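Local coordinates for protein probable transcriptional regulator (Pseudomonas aeruginosa, PDB 2FBI) that probably binds DNA as a dimer through winged helix-turn-helix domains and regulates transcription, as in other members of the MarR family, at residues Ile42-Ser53 and Tyr93-Phe104. Residues are numbered along the deposited sequence; the frame is centred on the assembly and turned at random. Where two conformers were deposited one is given.
Sequences IRILRQQGEMES and YVNLTEKGQQCF
Val-94 O accepts a hydrogen bond from Met-51 N (2.9 Å) and, beside it, a CA-H...O contact from Glu-50 CA. Val-94 N returns a bond to Met-51 O (2.8 Å), which makes these two an antiparallel hydrogen-bonded pair. Gly-49, just past the helix, has a positive phi, which favours glycine, and the chain turns there into the short strand. Next along, Glu-52 CB lies over one face of the Tyr-93 ring, 3.9 Å from its centroid, while its carboxylate leads away; as N-cap of helix 53-59, Glu-52 accepts from Tyr-54 N and Gln-55 N.

Between helix and strand, leucine, valine and isoleucine bring methyls with no polar group to bury: Leu-45 CD1 meets Val-94 CG1 at 3.8 Å, and Leu-96 spreads CD1 against the Arg-46 backbone and CD2 against Ile-42. Water 1 joins Leu-45 O to Leu-96 N.

Arg-46 offers methylenes to a ring and N-H groups to an amide. A chi1 of 177° carries CG 3.6 Å above the Phe-104 ring centre, and the bend at chi2 lays the guanidinium over the CD2-CE2 side, planes 28° apart. Gln-101 suits both ends: OE1 takes Arg-46 NH2 (2.9 Å, 165°), and NE2 gives to water 2, which donates to Arg-46 O. Arg-43 CD reaches the ring edge.

Segment 42-48 of helix 36-48 crosses segment 93-96 of strand 91-96, central in the winged-helix sheet, almost at right angles; Leu-56 of helix 53-59 and Val-80 of strand 80-85 both pack on Leu-45 and Val-94.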
ATOM      1  N   ILE A  42      -0.426   7.674 -14.130  1.00 22.87           N
ATOM      2  CA  ILE A  42       0.260   7.745 -15.433  1.00 23.89           C
ATOM      3  C   ILE A  42       0.595   6.339 -15.955  1.00 23.72           C
ATOM      4  O   ILE A  42       0.307   6.018 -17.107  1.00 22.43           O
ATOM      5  CB  ILE A  42       1.560   8.615 -15.305  1.00 23.81           C
ATOM      6  CG1 ILE A  42       1.172  10.071 -15.078  1.00 21.74           C
ATOM      7  CG2 ILE A  42       2.428   8.449 -16.572  1.00 22.19           C
ATOM      8  CD1 ILE A  42       2.305  10.981 -14.589  1.00 24.35           C
ATOM      9  N   ARG A  43       1.163   5.501 -15.087  1.00 23.70           N
ATOM     10  CA  ARG A  43       1.498   4.126 -15.454  1.00 26.24           C
ATOM     11  C   ARG A  43       0.298   3.326 -15.973  1.00 25.46           C
ATOM     12  O   ARG A  43       0.423   2.576 -16.942  1.00 24.00           O
ATOM     13  CB  ARG A  43       2.068   3.359 -14.260  1.00 26.29           C
ATOM     14  CG  ARG A  43       3.511   3.697 -13.892  1.00 28.60           C
ATOM     15  CD  ARG A  43       4.400   2.997 -14.851  1.00 27.01           C
ATOM     16  NE  ARG A  43       5.115   1.887 -14.251  1.00 27.20           N
ATOM     17  CZ  ARG A  43       5.501   0.795 -14.911  1.00 32.00           C
ATOM     18  NH1 ARG A  43       6.188  -0.113 -14.278  1.00 26.95           N
ATOM     19  NH2 ARG A  43       5.170   0.593 -16.187  1.00 31.34           N
ATOM     20  N   ILE A  44      -0.849   3.435 -15.296  1.00 25.04           N
ATOM     21  CA  ILE A  44      -2.065   2.669 -15.735  1.00 23.93           C
ATOM     22  C   ILE A  44      -2.631   3.221 -17.013  1.00 22.33           C
ATOM     23  O   ILE A  44      -3.039   2.509 -17.896  1.00 21.45           O
ATOM     24  CB  ILE A  44      -3.170   2.682 -14.618  1.00 25.18           C
ATOM     25  CG1 ILE A  44      -2.733   1.757 -13.480  1.00 28.96           C
ATOM     26  CG2 ILE A  44      -4.551   2.224 -15.180  1.00 24.33           C
ATOM     27  CD1 ILE A  44      -3.078   2.315 -12.166  1.00 34.35           C
ATOM     28  N   LEU A  45      -2.702   4.523 -17.108  1.00 21.51           N
ATOM     29  CA  LEU A  45      -3.215   5.127 -18.320  1.00 21.01           C
ATOM     30  C   LEU A  45      -2.272   4.876 -19.558  1.00 21.29           C
ATOM     31  O   LEU A  45      -2.724   4.709 -20.696  1.00 20.58           O
ATOM     32  CB  LEU A  45      -3.406   6.614 -18.045  1.00 21.18           C
ATOM     33  CG  LEU A  45      -4.574   7.068 -17.143  1.00 22.05           C
ATOM     34  CD1 LEU A  45      -4.557   8.597 -16.983  1.00 17.22           C
ATOM     35  CD2 LEU A  45      -5.980   6.577 -17.725  1.00 19.40           C
ATOM     36  N   ARG A  46      -0.977   4.808 -19.307  1.00 21.47           N
ATOM     37  CA  ARG A  46      -0.009   4.403 -20.344  1.00 22.59           C
ATOM     38  C   ARG A  46      -0.274   2.988 -20.842  1.00 25.03           C
ATOM     39  O   ARG A  46      -0.541   2.767 -22.014  1.00 26.24           O
ATOM     40  CB  ARG A  46       1.409   4.516 -19.776  1.00 21.89           C
ATOM     41  CG  ARG A  46       2.542   4.054 -20.717  1.00 21.36           C
ATOM     42  CD  ARG A  46       2.655   4.825 -22.052  1.00 18.88           C
ATOM     43  NE  ARG A  46       3.876   4.299 -22.747  1.00 20.18           N
ATOM     44  CZ  ARG A  46       4.576   4.954 -23.673  1.00 21.34           C
ATOM     45  NH1 ARG A  46       5.635   4.364 -24.211  1.00 20.85           N
ATOM     46  NH2 ARG A  46       4.219   6.171 -24.083  1.00 18.57           N
ATOM     47  N   GLN A  47      -0.251   2.035 -19.920  1.00 26.24           N
ATOM     48  CA  GLN A  47      -0.389   0.642 -20.235  1.00 28.48           C
ATOM     49  C   GLN A  47      -1.780   0.239 -20.726  1.00 27.47           C
ATOM     50  O   GLN A  47      -1.887  -0.559 -21.658  1.00 27.54           O
ATOM     51  CB  GLN A  47       0.071  -0.196 -19.023  1.00 28.26           C
ATOM     52  CG  GLN A  47       0.154  -1.743 -19.219  1.00 34.34           C
ATOM     53  CD  GLN A  47       0.988  -2.206 -20.420  1.00 40.58           C
ATOM     54  OE1 GLN A  47       1.977  -1.553 -20.832  1.00 43.41           O
ATOM     55  NE2 GLN A  47       0.570  -3.332 -21.013  1.00 37.71           N
ATOM     56  N   GLN A  48      -2.826   0.805 -20.127  1.00 27.96           N
ATOM     57  CA  GLN A  48      -4.199   0.364 -20.373  1.00 28.04           C
ATOM     58  C   GLN A  48      -4.959   1.281 -21.308  1.00 28.00           C
ATOM     59  O   GLN A  48      -6.049   0.906 -21.771  1.00 27.85           O
ATOM     60  CB  GLN A  48      -4.966   0.100 -19.037  1.00 28.61           C
ATOM     61  CG  GLN A  48      -4.362  -1.094 -18.311  1.00 35.17           C
ATOM     62  CD  GLN A  48      -5.219  -1.621 -17.201  1.00 42.33           C
ATOM     63  OE1 GLN A  48      -6.404  -1.895 -17.400  1.00 44.91           O
ATOM     64  NE2 GLN A  48      -4.628  -1.755 -15.992  1.00 45.04           N
ATOM     65  N   GLY A  49      -4.411   2.478 -21.593  1.00 26.77           N
ATOM     66  CA  GLY A  49      -5.125   3.475 -22.436  1.00 26.83           C
ATOM     67  C   GLY A  49      -6.213   4.262 -21.700  1.00 26.38           C
ATOM     68  O   GLY A  49      -6.231   4.237 -20.472  1.00 27.35           O
ATOM     69  N   GLU A  50      -7.143   4.888 -22.429  1.00 25.46           N
ATOM     70  CA  GLU A  50      -8.217   5.689 -21.807  1.00 27.90           C
ATOM     71  C   GLU A  50      -9.050   4.823 -20.805  1.00 28.28           C
ATOM     72  O   GLU A  50      -9.228   3.646 -21.008  1.00 27.41           O
ATOM     73  CB  GLU A  50      -9.123   6.325 -22.849  1.00 26.43           C
ATOM     74  CG  GLU A  50      -9.900   5.291 -23.605  1.00 29.79           C
ATOM     75  CD  GLU A  50     -10.357   5.764 -24.967  1.00 34.54           C
ATOM     76  OE1 GLU A  50      -9.818   6.763 -25.527  1.00 34.91           O
ATOM     77  OE2 GLU A  50     -11.293   5.132 -25.463  1.00 39.31           O
ATOM     78  N   MET A  51      -9.493   5.415 -19.698  1.00 29.88           N
ATOM     79  CA  MET A  51     -10.085   4.588 -18.630  1.00 30.04           C
ATOM     80  C   MET A  51     -11.156   5.413 -17.944  1.00 29.30           C
ATOM     81  O   MET A  51     -10.992   6.596 -17.700  1.00 27.13           O
ATOM     82  CB  MET A  51      -8.968   4.111 -17.655  1.00 29.02           C
ATOM     83  CG  MET A  51      -9.432   3.296 -16.449  1.00 32.80           C
ATOM     84  SD  MET A  51      -8.297   2.069 -15.782  1.00 33.78           S
ATOM     85  CE  MET A  51      -7.665   1.253 -17.257  1.00 30.16           C
ATOM     86  N   GLU A  52     -12.271   4.768 -17.622  1.00 29.95           N
ATOM     87  CA  GLU A  52     -13.305   5.415 -16.812  1.00 28.17           C
ATOM     88  C   GLU A  52     -12.731   5.696 -15.400  1.00 27.65           C
ATOM     89  O   GLU A  52     -11.953   4.906 -14.842  1.00 26.80           O
ATOM     90  CB  GLU A  52     -14.582   4.527 -16.862  1.00 29.02           C
ATOM     91  CG  GLU A  52     -15.783   5.059 -16.112  1.00 27.66           C
ATOM     92  CD  GLU A  52     -15.650   4.881 -14.601  1.00 28.53           C
ATOM     93  OE1 GLU A  52     -15.117   3.843 -14.184  1.00 28.58           O
ATOM     94  OE2 GLU A  52     -16.113   5.758 -13.841  1.00 32.07           O
ATOM     95  N   SER A  53     -13.100   6.836 -14.828  1.00 28.04           N
ATOM     96  CA  SER A  53     -12.398   7.385 -13.686  1.00 29.08           C
ATOM     97  C   SER A  53     -12.516   6.611 -12.383  1.00 29.07           C
ATOM     98  O   SER A  53     -11.557   6.617 -11.618  1.00 29.56           O
ATOM     99  CB  SER A  53     -12.763   8.841 -13.474  1.00 29.18           C
ATOM    100  OG  SER A  53     -14.126   8.919 -13.112  1.00 34.88           O
ATOM    101  N   TYR A  93     -14.254   9.574 -18.639  1.00 33.73           N
ATOM    102  CA  TYR A  93     -13.008   8.945 -19.083  1.00 33.99           C
ATOM    103  C   TYR A  93     -11.769   9.812 -19.002  1.00 32.69           C
ATOM    104  O   TYR A  93     -11.784  11.040 -19.174  1.00 33.18           O
ATOM    105  CB  TYR A  93     -13.152   8.425 -20.516  1.00 34.33           C
ATOM    106  CG  TYR A  93     -13.940   7.171 -20.515  1.00 36.54           C
ATOM    107  CD1 TYR A  93     -15.302   7.182 -20.157  1.00 38.11           C
ATOM    108  CD2 TYR A  93     -13.340   5.970 -20.826  1.00 35.26           C
ATOM    109  CE1 TYR A  93     -16.027   6.012 -20.138  1.00 38.55           C
ATOM    110  CE2 TYR A  93     -14.069   4.805 -20.833  1.00 36.22           C
ATOM    111  CZ  TYR A  93     -15.394   4.835 -20.481  1.00 36.20           C
ATOM    112  OH  TYR A  93     -16.084   3.657 -20.441  1.00 40.66           O
ATOM    113  N   VAL A  94     -10.671   9.140 -18.749  1.00 31.15           N
ATOM    114  CA  VAL A  94      -9.419   9.831 -18.575  1.00 30.54           C
ATOM    115  C   VAL A  94      -8.375   9.223 -19.547  1.00 30.16           C
ATOM    116  O   VAL A  94      -8.308   8.016 -19.735  1.00 28.86           O
ATOM    117  CB  VAL A  94      -8.887   9.760 -17.099  1.00 30.16           C
ATOM    118  CG1 VAL A  94      -7.755  10.689 -16.929  1.00 26.11           C
ATOM    119  CG2 VAL A  94      -9.979  10.101 -16.039  1.00 29.52           C
ATOM    120  N   ASN A  95      -7.546  10.084 -20.121  1.00 30.89           N
ATOM    121  CA  ASN A  95      -6.374   9.594 -20.875  1.00 31.29           C
ATOM    122  C   ASN A  95      -5.129  10.493 -20.774  1.00 29.81           C
ATOM    123  O   ASN A  95      -5.195  11.676 -20.402  1.00 30.34           O
ATOM    124  CB  ASN A  95      -6.757   9.260 -22.337  1.00 30.09           C
ATOM    125  CG  ASN A  95      -7.118  10.481 -23.136  1.00 33.07           C
ATOM    126  OD1 ASN A  95      -8.281  10.863 -23.219  1.00 32.35           O
ATOM    127  ND2 ASN A  95      -6.111  11.104 -23.763  1.00 34.57           N
ATOM    128  N   LEU A  96      -3.974   9.914 -21.048  1.00 29.40           N
ATOM    129  CA  LEU A  96      -2.753  10.757 -21.089  1.00 27.60           C
ATOM    130  C   LEU A  96      -2.815  11.703 -22.280  1.00 26.38           C
ATOM    131  O   LEU A  96      -3.348  11.361 -23.332  1.00 25.96           O
ATOM    132  CB  LEU A  96      -1.506   9.890 -21.155  1.00 26.26           C
ATOM    133  CG  LEU A  96      -1.206   9.122 -19.885  1.00 24.56           C
ATOM    134  CD1 LEU A  96      -0.197   8.038 -20.258  1.00 22.00           C
ATOM    135  CD2 LEU A  96      -0.703  10.069 -18.775  1.00 24.77           C
ATOM    136  N   THR A  97      -2.327  12.918 -22.100  1.00 27.40           N
ATOM    137  CA  THR A  97      -2.151  13.828 -23.244  1.00 26.91           C
ATOM    138  C   THR A  97      -0.793  13.489 -23.938  1.00 28.38           C
ATOM    139  O   THR A  97       0.003  12.691 -23.397  1.00 28.03           O
ATOM    140  CB  THR A  97      -2.038  15.253 -22.770  1.00 26.12           C
ATOM    141  OG1 THR A  97      -0.986  15.301 -21.832  1.00 26.06           O
ATOM    142  CG2 THR A  97      -3.400  15.752 -22.012  1.00 27.93           C
ATOM    143  N   GLU A  98      -0.504  14.128 -25.088  1.00 28.33           N
ATOM    144  CA  GLU A  98       0.826  13.925 -25.755  1.00 29.34           C
ATOM    145  C   GLU A  98       1.905  14.336 -24.787  1.00 28.89           C
ATOM    146  O   GLU A  98       2.935  13.675 -24.668  1.00 29.33           O
ATOM    147  CB  GLU A  98       0.955  14.703 -27.079  1.00 28.06           C
ATOM    148  CG  GLU A  98      -0.100  14.259 -28.112  1.00 25.96           C
ATOM    149  CD  GLU A  98      -0.148  15.201 -29.366  1.00 32.61           C
ATOM    150  OE1 GLU A  98       0.875  15.848 -29.665  1.00 35.90           O
ATOM    151  OE2 GLU A  98      -1.188  15.262 -30.073  1.00 37.40           O
ATOM    152  N   LYS A  99       1.651  15.397 -24.049  1.00 28.05           N
ATOM    153  CA  LYS A  99       2.605  15.793 -23.063  1.00 30.34           C
ATOM    154  C   LYS A  99       2.807  14.744 -21.935  1.00 30.39           C
ATOM    155  O   LYS A  99       3.944  14.476 -21.477  1.00 30.51           O
ATOM    156  CB  LYS A  99       2.210  17.176 -22.527  1.00 30.51           C
ATOM    157  CG  LYS A  99       3.156  17.671 -21.448  1.00 33.26           C
ATOM    158  CD  LYS A  99       2.574  18.924 -20.768  1.00 39.38           C
ATOM    159  CE  LYS A  99       3.360  19.268 -19.501  1.00 39.78           C
ATOM    160  NZ  LYS A  99       3.014  20.695 -19.087  1.00 42.69           N
ATOM    161  N   GLY A 100       1.707  14.113 -21.499  1.00 30.74           N
ATOM    162  CA  GLY A 100       1.812  13.062 -20.476  1.00 28.06           C
ATOM    163  C   GLY A 100       2.517  11.830 -20.996  1.00 26.90           C
ATOM    164  O   GLY A 100       3.280  11.229 -20.289  1.00 25.54           O
ATOM    165  N   GLN A 101       2.268  11.476 -22.256  1.00 27.92           N
ATOM    166  CA  GLN A 101       2.954  10.320 -22.870  1.00 28.09           C
ATOM    167  C   GLN A 101       4.465  10.538 -22.965  1.00 28.20           C
ATOM    168  O   GLN A 101       5.249   9.629 -22.720  1.00 28.48           O
ATOM    169  CB  GLN A 101       2.376  10.058 -24.254  1.00 28.82           C
ATOM    170  CG  GLN A 101       0.895   9.587 -24.261  1.00 27.17           C
ATOM    171  CD  GLN A 101       0.750   8.120 -23.873  1.00 23.94           C
ATOM    172  OE1 GLN A 101       1.704   7.503 -23.433  1.00 26.42           O
ATOM    173  NE2 GLN A 101      -0.440   7.572 -24.026  1.00 24.43           N
ATOM    174  N   GLN A 102       4.871  11.778 -23.240  1.00 28.68           N
ATOM    175  CA  GLN A 102       6.307  12.108 -23.383  1.00 28.69           C
ATOM    176  C   GLN A 102       6.948  12.196 -22.013  1.00 28.42           C
ATOM    177  O   GLN A 102       8.105  11.861 -21.836  1.00 29.07           O
ATOM    178  CB  GLN A 102       6.494  13.435 -24.147  1.00 27.99           C
ATOM    179  CG  GLN A 102       7.979  13.758 -24.490  1.00 29.28           C
ATOM    180  CD  GLN A 102       8.646  12.705 -25.381  1.00 27.39           C
ATOM    181  OE1 GLN A 102       8.023  12.050 -26.207  1.00 26.70           O
ATOM    182  NE2 GLN A 102       9.935  12.582 -25.233  1.00 29.49           N
ATOM    183  N   CYS A 103       6.179  12.661 -21.032  0.50 29.13           N
ATOM    184  CA  CYS A 103       6.519  12.548 -19.616  0.60 28.81           C
ATOM    185  C   CYS A 103       6.805  11.092 -19.241  0.60 28.63           C
ATOM    186  O   CYS A 103       7.880  10.758 -18.731  0.60 28.93           O
ATOM    187  CB  CYS A 103       5.332  13.097 -18.787  0.60 29.49           C
ATOM    188  SG  CYS A 103       5.666  13.176 -17.089  0.60 31.11           S
ATOM    189  N   PHE A 104       5.847  10.207 -19.514  1.00 28.33           N
ATOM    190  CA  PHE A 104       6.098   8.792 -19.245  1.00 27.71           C
ATOM    191  C   PHE A 104       7.440   8.340 -19.918  1.00 27.38           C
ATOM    192  O   PHE A 104       8.320   7.762 -19.273  1.00 27.03           O
ATOM    193  CB  PHE A 104       4.963   7.865 -19.710  1.00 26.77           C
ATOM    194  CG  PHE A 104       5.331   6.410 -19.562  1.00 28.28           C
ATOM    195  CD1 PHE A 104       5.078   5.728 -18.347  1.00 26.58           C
ATOM    196  CD2 PHE A 104       5.998   5.734 -20.596  1.00 24.44           C
ATOM    197  CE1 PHE A 104       5.472   4.366 -18.188  1.00 30.65           C
ATOM    198  CE2 PHE A 104       6.397   4.370 -20.463  1.00 23.89           C
ATOM    199  CZ  PHE A 104       6.139   3.683 -19.248  1.00 28.82           C
TER
HETATM  200  O   HOH W   1      -3.945   7.050 -21.856  1.00 25.69           O
HETATM  201  O   HOH W   2      -1.493   4.852 -23.656  1.00 24.54           O